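Local coordinates for maquette-3 (Escherichia coli, PDB 6Z0C), which is an artificial four-helix bundle, probably designed to test how buried charged networks and ion pairs stabilise a protein fold, at residues Ala115-Gln126 against Val176-Gln187. Sequence-based numbering, arbitrary orientation.
Sequences AQKIQQLLQKFQ and VQKAQQLVQKLQ
The side-chain amides of Q126 and Q180 meet with their planes turned 73° apart. NE2 of Q180 donates to OE1 of Q126 at 2.7 Å. OE1 of Q126 lies close to the Q180 amide plane, whereas the donor is tilted 29° from the Q126 carbonyl plane. Water 1 gives a hydrogen bond to OE1 of Q180 at 2.7 Å and takes a weak one from NE2 of Q119. Both ends of the Q180 amide are therefore used, which should limit its rotation. The F125 ring meets V176 obliquely, with its CD2 3.3 Å from V176 CG2. V176 CG1 lies anti to the backbone N, which turns it to L122 O and Q126 CB while CG2 faces the ring. Beneath the amides, CG of Q180 packs on CB of L122. CD1 of L122 reaches past V183, 3.5 Å from its CG2, and also touches A179. V183 is a knob in a hole formed by A115, I118, Q119 and L122. Further along, the bent chain of Q187 brings its amide onto A115, with NE2 3.4 Å from A115 CB. With an alanine at Q180, the OE1 of Q126 would probably lose its amide donor, the water its link between Q180 and Q119, and L122 CB the cover of Q180 CG. The segments of helices 105-144 and 152-194 run antiparallel at 163°, with axes 9.8 Å apart at closest approach. The glutamines lie along an apolar seam of V176, L122, A179, V183 and I118. On the inner side, I118 touches L85 of helix 52-99, and A179 touches L20 of helix 4-48. F125 reaches both of those helices, through L75 and I28, and so joins this pair to the shared core of the four-helix bundle.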
ATOM      1  N   ALA A 115      -5.939   6.689  15.145  1.00 32.99           N
ATOM      2  CA  ALA A 115      -4.661   5.967  14.944  1.00 34.47           C
ATOM      3  C   ALA A 115      -4.935   4.471  14.725  1.00 34.91           C
ATOM      4  O   ALA A 115      -4.233   3.865  13.895  1.00 34.79           O
ATOM      5  CB  ALA A 115      -3.733   6.211  16.105  1.00 36.51           C
ATOM      6  N   GLN A 116      -5.927   3.900  15.421  1.00 33.78           N
ATOM      7  CA  GLN A 116      -6.310   2.467  15.280  1.00 37.35           C
ATOM      8  C   GLN A 116      -6.980   2.229  13.921  1.00 34.44           C
ATOM      9  O   GLN A 116      -6.690   1.185  13.302  1.00 34.97           O
ATOM     10  CB  GLN A 116      -7.214   2.013  16.429  1.00 42.08           C
ATOM     11  CG  GLN A 116      -6.439   1.531  17.647  1.00 50.76           C
ATOM     12  CD  GLN A 116      -5.628   0.286  17.365  1.00 56.99           C
ATOM     13  OE1 GLN A 116      -6.043  -0.602  16.621  1.00 66.01           O
ATOM     14  NE2 GLN A 116      -4.451   0.213  17.964  1.00 61.52           N
ATOM     15  N   LYS A 117      -7.845   3.143  13.473  1.00 34.07           N
ATOM     16  CA  LYS A 117      -8.505   3.049  12.142  1.00 34.38           C
ATOM     17  C   LYS A 117      -7.420   3.043  11.061  1.00 30.86           C
ATOM     18  O   LYS A 117      -7.499   2.195  10.152  1.00 32.67           O
ATOM     19  CB  LYS A 117      -9.502   4.194  11.935  1.00 37.37           C
ATOM     20  CG  LYS A 117     -10.824   4.027  12.671  1.00 44.05           C
ATOM     21  CD  LYS A 117     -11.812   5.141  12.396  1.00 50.32           C
ATOM     22  CE  LYS A 117     -13.065   5.041  13.238  1.00 55.40           C
ATOM     23  NZ  LYS A 117     -14.063   6.064  12.849  1.00 60.44           N
ATOM     24  N   ILE A 118      -6.436   3.939  11.168  1.00 30.36           N
ATOM     25  CA  ILE A 118      -5.309   4.040  10.193  1.00 31.02           C
ATOM     26  C   ILE A 118      -4.541   2.712  10.222  1.00 32.45           C
ATOM     27  O   ILE A 118      -4.323   2.143   9.142  1.00 33.29           O
ATOM     28  CB  ILE A 118      -4.407   5.260  10.482  1.00 31.30           C
ATOM     29  CG1 ILE A 118      -5.156   6.578  10.256  1.00 31.26           C
ATOM     30  CG2 ILE A 118      -3.129   5.196   9.651  1.00 31.40           C
ATOM     31  CD1 ILE A 118      -4.416   7.805  10.733  1.00 31.69           C
ATOM     32  N   GLN A 119      -4.188   2.217  11.412  1.00 32.89           N
ATOM     33  CA  GLN A 119      -3.468   0.923  11.593  1.00 35.02           C
ATOM     34  C   GLN A 119      -4.237  -0.207  10.891  1.00 34.18           C
ATOM     35  O   GLN A 119      -3.590  -0.999  10.176  1.00 33.49           O
ATOM     36  CB  GLN A 119      -3.263   0.632  13.080  1.00 38.65           C
ATOM     37  CG  GLN A 119      -2.663  -0.739  13.356  1.00 43.00           C
ATOM     38  CD  GLN A 119      -2.196  -0.884  14.784  1.00 47.90           C
ATOM     39  OE1 GLN A 119      -2.405  -0.012  15.626  1.00 53.92           O
ATOM     40  NE2 GLN A 119      -1.548  -2.000  15.070  1.00 51.48           N
ATOM     41  N   GLN A 120      -5.559  -0.280  11.088  1.00 35.99           N
ATOM     42  CA  GLN A 120      -6.438  -1.331  10.501  1.00 38.15           C
ATOM     43  C   GLN A 120      -6.436  -1.217   8.966  1.00 36.96           C
ATOM     44  O   GLN A 120      -6.379  -2.277   8.308  1.00 34.89           O
ATOM     45  CB  GLN A 120      -7.850  -1.247  11.087  1.00 42.26           C
ATOM     46  CG  GLN A 120      -7.934  -1.752  12.524  1.00 48.77           C
ATOM     47  CD  GLN A 120      -9.251  -1.449  13.197  1.00 56.53           C
ATOM     48  OE1 GLN A 120     -10.012  -0.579  12.773  1.00 64.01           O
ATOM     49  NE2 GLN A 120      -9.528  -2.166  14.274  1.00 63.14           N
ATOM     50  N   LEU A 121      -6.480   0.005   8.417  1.00 34.81           N
ATOM     51  CA  LEU A 121      -6.400   0.255   6.948  1.00 35.54           C
ATOM     52  C   LEU A 121      -5.062  -0.267   6.406  1.00 31.58           C
ATOM     53  O   LEU A 121      -5.070  -0.909   5.340  1.00 33.30           O
ATOM     54  CB  LEU A 121      -6.544   1.752   6.645  1.00 37.17           C
ATOM     55  CG  LEU A 121      -7.944   2.353   6.760  1.00 40.24           C
ATOM     56  CD1 LEU A 121      -7.914   3.822   6.366  1.00 41.35           C
ATOM     57  CD2 LEU A 121      -8.957   1.604   5.906  1.00 44.33           C
ATOM     58  N   LEU A 122      -3.956   0.010   7.101  1.00 30.52           N
ATOM     59  CA  LEU A 122      -2.588  -0.391   6.666  1.00 32.49           C
ATOM     60  C   LEU A 122      -2.430  -1.914   6.744  1.00 32.33           C
ATOM     61  O   LEU A 122      -1.742  -2.478   5.870  1.00 32.34           O
ATOM     62  CB  LEU A 122      -1.540   0.295   7.542  1.00 33.23           C
ATOM     63  CG  LEU A 122      -1.477   1.817   7.447  1.00 35.64           C
ATOM     64  CD1 LEU A 122      -0.484   2.358   8.459  1.00 36.40           C
ATOM     65  CD2 LEU A 122      -1.119   2.275   6.040  1.00 37.13           C
ATOM     66  N   GLN A 123      -3.013  -2.554   7.760  1.00 34.08           N
ATOM     67  CA  GLN A 123      -2.941  -4.030   7.936  1.00 38.07           C
ATOM     68  C   GLN A 123      -3.681  -4.703   6.772  1.00 37.24           C
ATOM     69  O   GLN A 123      -3.111  -5.636   6.183  1.00 36.63           O
ATOM     70  CB  GLN A 123      -3.463  -4.433   9.316  1.00 41.00           C
ATOM     71  CG  GLN A 123      -2.465  -4.127  10.422  1.00 46.68           C
ATOM     72  CD  GLN A 123      -2.989  -4.418  11.807  1.00 51.52           C
ATOM     73  OE1 GLN A 123      -4.054  -5.004  11.984  1.00 62.22           O
ATOM     74  NE2 GLN A 123      -2.232  -4.002  12.808  1.00 51.60           N
ATOM     75  N   LYS A 124      -4.885  -4.226   6.443  1.00 38.25           N
ATOM     76  CA  LYS A 124      -5.694  -4.681   5.276  1.00 39.41           C
ATOM     77  C   LYS A 124      -4.865  -4.484   4.003  1.00 37.30           C
ATOM     78  O   LYS A 124      -4.730  -5.442   3.213  1.00 37.15           O
ATOM     79  CB  LYS A 124      -7.016  -3.903   5.236  1.00 43.94           C
ATOM     80  CG  LYS A 124      -7.904  -4.135   4.019  1.00 50.53           C
ATOM     81  CD  LYS A 124      -9.050  -3.136   3.932  1.00 58.25           C
ATOM     82  CE  LYS A 124      -9.665  -3.011   2.552  1.00 63.30           C
ATOM     83  NZ  LYS A 124     -10.896  -3.826   2.418  1.00 69.50           N
ATOM     84  N   PHE A 125      -4.311  -3.282   3.836  1.00 33.29           N
ATOM     85  CA  PHE A 125      -3.437  -2.881   2.707  1.00 33.15           C
ATOM     86  C   PHE A 125      -2.299  -3.898   2.543  1.00 31.64           C
ATOM     87  O   PHE A 125      -2.124  -4.425   1.429  1.00 30.86           O
ATOM     88  CB  PHE A 125      -2.904  -1.469   2.950  1.00 33.42           C
ATOM     89  CG  PHE A 125      -2.433  -0.750   1.716  1.00 34.70           C
ATOM     90  CD1 PHE A 125      -3.065   0.407   1.289  1.00 37.63           C
ATOM     91  CD2 PHE A 125      -1.362  -1.230   0.982  1.00 34.58           C
ATOM     92  CE1 PHE A 125      -2.626   1.072   0.156  1.00 37.34           C
ATOM     93  CE2 PHE A 125      -0.927  -0.564  -0.153  1.00 35.27           C
ATOM     94  CZ  PHE A 125      -1.560   0.582  -0.563  1.00 35.84           C
ATOM     95  N   GLN A 126      -1.546  -4.166   3.616  1.00 31.94           N
ATOM     96  CA  GLN A 126      -0.384  -5.098   3.595  1.00 33.63           C
ATOM     97  C   GLN A 126      -0.850  -6.491   3.151  1.00 32.66           C
ATOM     98  O   GLN A 126      -0.180  -7.074   2.277  1.00 34.84           O
ATOM     99  CB  GLN A 126       0.319  -5.164   4.955  1.00 35.78           C
ATOM    100  CG  GLN A 126       1.417  -6.224   5.004  1.00 37.96           C
ATOM    101  CD  GLN A 126       2.339  -6.098   6.193  1.00 43.54           C
ATOM    102  OE1 GLN A 126       2.096  -5.329   7.120  1.00 49.67           O
ATOM    103  NE2 GLN A 126       3.417  -6.868   6.174  1.00 48.15           N
ATOM    104  N   VAL A 176       4.351   0.354   3.076  1.00 29.81           N
ATOM    105  CA  VAL A 176       3.202   0.070   3.987  1.00 31.65           C
ATOM    106  C   VAL A 176       3.762  -0.292   5.367  1.00 31.03           C
ATOM    107  O   VAL A 176       3.149   0.087   6.378  1.00 32.64           O
ATOM    108  CB  VAL A 176       2.283  -1.033   3.430  1.00 34.63           C
ATOM    109  CG1 VAL A 176       1.167  -1.374   4.403  1.00 39.02           C
ATOM    110  CG2 VAL A 176       1.699  -0.645   2.082  1.00 37.57           C
ATOM    111  N   GLN A 177       4.896  -0.993   5.398  1.00 30.79           N
ATOM    112  CA  GLN A 177       5.602  -1.365   6.649  1.00 31.90           C
ATOM    113  C   GLN A 177       6.147  -0.086   7.305  1.00 30.83           C
ATOM    114  O   GLN A 177       6.008   0.040   8.538  1.00 31.81           O
ATOM    115  CB  GLN A 177       6.643  -2.444   6.331  1.00 32.65           C
ATOM    116  CG  GLN A 177       6.006  -3.782   5.955  1.00 32.56           C
ATOM    117  CD  GLN A 177       6.903  -4.702   5.159  1.00 35.75           C
ATOM    118  OE1 GLN A 177       8.007  -4.341   4.758  1.00 37.74           O
ATOM    119  NE2 GLN A 177       6.433  -5.917   4.915  1.00 35.08           N
ATOM    120  N   LYS A 178       6.695   0.850   6.519  1.00 30.93           N
ATOM    121  CA  LYS A 178       7.153   2.180   7.015  1.00 32.33           C
ATOM    122  C   LYS A 178       5.960   2.948   7.599  1.00 30.79           C
ATOM    123  O   LYS A 178       6.128   3.595   8.648  1.00 29.74           O
ATOM    124  CB  LYS A 178       7.818   3.006   5.910  1.00 34.84           C
ATOM    125  CG  LYS A 178       9.224   2.562   5.534  1.00 39.91           C
ATOM    126  CD  LYS A 178       9.927   3.529   4.610  1.00 46.09           C
ATOM    127  CE  LYS A 178      11.297   3.053   4.184  1.00 51.09           C
ATOM    128  NZ  LYS A 178      11.831   3.875   3.075  1.00 55.75           N
ATOM    129  N   ALA A 179       4.800   2.884   6.944  1.00 31.44           N
ATOM    130  CA  ALA A 179       3.568   3.569   7.395  1.00 31.25           C
ATOM    131  C   ALA A 179       3.170   3.029   8.775  1.00 30.53           C
ATOM    132  O   ALA A 179       2.795   3.839   9.644  1.00 28.99           O
ATOM    133  CB  ALA A 179       2.465   3.392   6.380  1.00 30.81           C
ATOM    134  N   GLN A 180       3.274   1.713   8.982  1.00 30.43           N
ATOM    135  CA  GLN A 180       2.898   1.071  10.272  1.00 32.04           C
ATOM    136  C   GLN A 180       3.881   1.514  11.367  1.00 30.70           C
ATOM    137  O   GLN A 180       3.425   1.694  12.507  1.00 31.94           O
ATOM    138  CB  GLN A 180       2.773  -0.444  10.098  1.00 34.46           C
ATOM    139  CG  GLN A 180       1.547  -0.828   9.281  1.00 40.15           C
ATOM    140  CD  GLN A 180       1.422  -2.313   9.052  1.00 43.17           C
ATOM    141  OE1 GLN A 180       1.109  -3.073   9.964  1.00 46.60           O
ATOM    142  NE2 GLN A 180       1.650  -2.737   7.820  1.00 48.69           N
ATOM    143  N   GLN A 181       5.155   1.746  11.029  1.00 30.74           N
ATOM    144  CA  GLN A 181       6.155   2.353  11.953  1.00 33.22           C
ATOM    145  C   GLN A 181       5.706   3.759  12.360  1.00 32.27           C
ATOM    146  O   GLN A 181       5.810   4.092  13.548  1.00 32.44           O
ATOM    147  CB  GLN A 181       7.537   2.499  11.317  1.00 36.63           C
ATOM    148  CG  GLN A 181       8.399   1.257  11.391  1.00 39.34           C
ATOM    149  CD  GLN A 181       9.713   1.484  10.687  1.00 41.63           C
ATOM    150  OE1 GLN A 181       9.861   1.176   9.508  1.00 48.94           O
ATOM    151  NE2 GLN A 181      10.670   2.062  11.394  1.00 42.68           N
ATOM    152  N   LEU A 182       5.276   4.569  11.392  1.00 30.44           N
ATOM    153  CA  LEU A 182       4.879   5.979  11.640  1.00 32.28           C
ATOM    154  C   LEU A 182       3.640   6.011  12.539  1.00 30.88           C
ATOM    155  O   LEU A 182       3.568   6.918  13.383  1.00 35.16           O
ATOM    156  CB  LEU A 182       4.628   6.696  10.312  1.00 33.59           C
ATOM    157  CG  LEU A 182       5.879   7.033   9.501  1.00 37.14           C
ATOM    158  CD1 LEU A 182       5.505   7.765   8.220  1.00 38.79           C
ATOM    159  CD2 LEU A 182       6.857   7.866  10.316  1.00 40.08           C
ATOM    160  N   VAL A 183       2.709   5.064  12.374  1.00 30.36           N
ATOM    161  CA  VAL A 183       1.495   4.959  13.239  1.00 31.79           C
ATOM    162  C   VAL A 183       1.954   4.777  14.689  1.00 31.45           C
ATOM    163  O   VAL A 183       1.415   5.462  15.568  1.00 30.32           O
ATOM    164  CB  VAL A 183       0.554   3.819  12.807  1.00 34.80           C
ATOM    165  CG1 VAL A 183      -0.466   3.492  13.894  1.00 38.53           C
ATOM    166  CG2 VAL A 183      -0.149   4.139  11.500  1.00 36.32           C
ATOM    167  N   GLN A 184       2.910   3.878  14.931  1.00 30.88           N
ATOM    168  CA  GLN A 184       3.437   3.597  16.293  1.00 32.03           C
ATOM    169  C   GLN A 184       4.126   4.848  16.851  1.00 31.02           C
ATOM    170  O   GLN A 184       3.883   5.168  18.028  1.00 32.36           O
ATOM    171  CB  GLN A 184       4.375   2.389  16.269  1.00 32.37           C
ATOM    172  CG  GLN A 184       3.663   1.080  15.968  1.00 32.78           C
ATOM    173  CD  GLN A 184       2.483   0.836  16.879  1.00 32.62           C
ATOM    174  OE1 GLN A 184       2.526   1.115  18.074  1.00 34.66           O
ATOM    175  NE2 GLN A 184       1.408   0.317  16.310  1.00 34.02           N
ATOM    176  N   LYS A 185       4.949   5.532  16.047  1.00 29.81           N
ATOM    177  CA  LYS A 185       5.637   6.785  16.465  1.00 32.79           C
ATOM    178  C   LYS A 185       4.597   7.857  16.811  1.00 31.56           C
ATOM    179  O   LYS A 185       4.785   8.548  17.826  1.00 31.66           O
ATOM    180  CB  LYS A 185       6.581   7.294  15.374  1.00 34.52           C
ATOM    181  CG  LYS A 185       7.783   6.403  15.106  1.00 37.55           C
ATOM    182  CD  LYS A 185       8.791   7.038  14.171  1.00 42.05           C
ATOM    183  CE  LYS A 185      10.027   6.190  13.965  1.00 46.63           C
ATOM    184  NZ  LYS A 185      10.761   5.972  15.233  1.00 51.28           N
ATOM    185  N   LEU A 186       3.541   7.994  16.004  1.00 30.96           N
ATOM    186  CA  LEU A 186       2.465   8.988  16.262  1.00 31.29           C
ATOM    187  C   LEU A 186       1.759   8.642  17.583  1.00 30.52           C
ATOM    188  O   LEU A 186       1.494   9.574  18.353  1.00 31.92           O
ATOM    189  CB  LEU A 186       1.503   9.030  15.072  1.00 32.47           C
ATOM    190  CG  LEU A 186       2.006   9.848  13.882  1.00 33.20           C
ATOM    191  CD1 LEU A 186       1.199   9.557  12.628  1.00 34.20           C
ATOM    192  CD2 LEU A 186       1.977  11.335  14.197  1.00 34.60           C
ATOM    193  N   GLN A 187       1.512   7.356  17.851  1.00 29.62           N
ATOM    194  CA  GLN A 187       0.891   6.875  19.119  1.00 31.97           C
ATOM    195  C   GLN A 187       1.819   7.200  20.302  1.00 31.96           C
ATOM    196  O   GLN A 187       1.300   7.581  21.364  1.00 29.72           O
ATOM    197  CB  GLN A 187       0.592   5.375  19.051  1.00 34.89           C
ATOM    198  CG  GLN A 187      -0.589   5.017  18.158  1.00 38.02           C
ATOM    199  CD  GLN A 187      -1.893   4.891  18.910  1.00 40.86           C
ATOM    200  OE1 GLN A 187      -2.172   5.628  19.857  1.00 47.21           O
ATOM    201  NE2 GLN A 187      -2.717   3.951  18.480  1.00 41.86           N
TER
HETATM  202  O   HOH W   1      -0.064  -2.243  12.253  1.00 55.46           O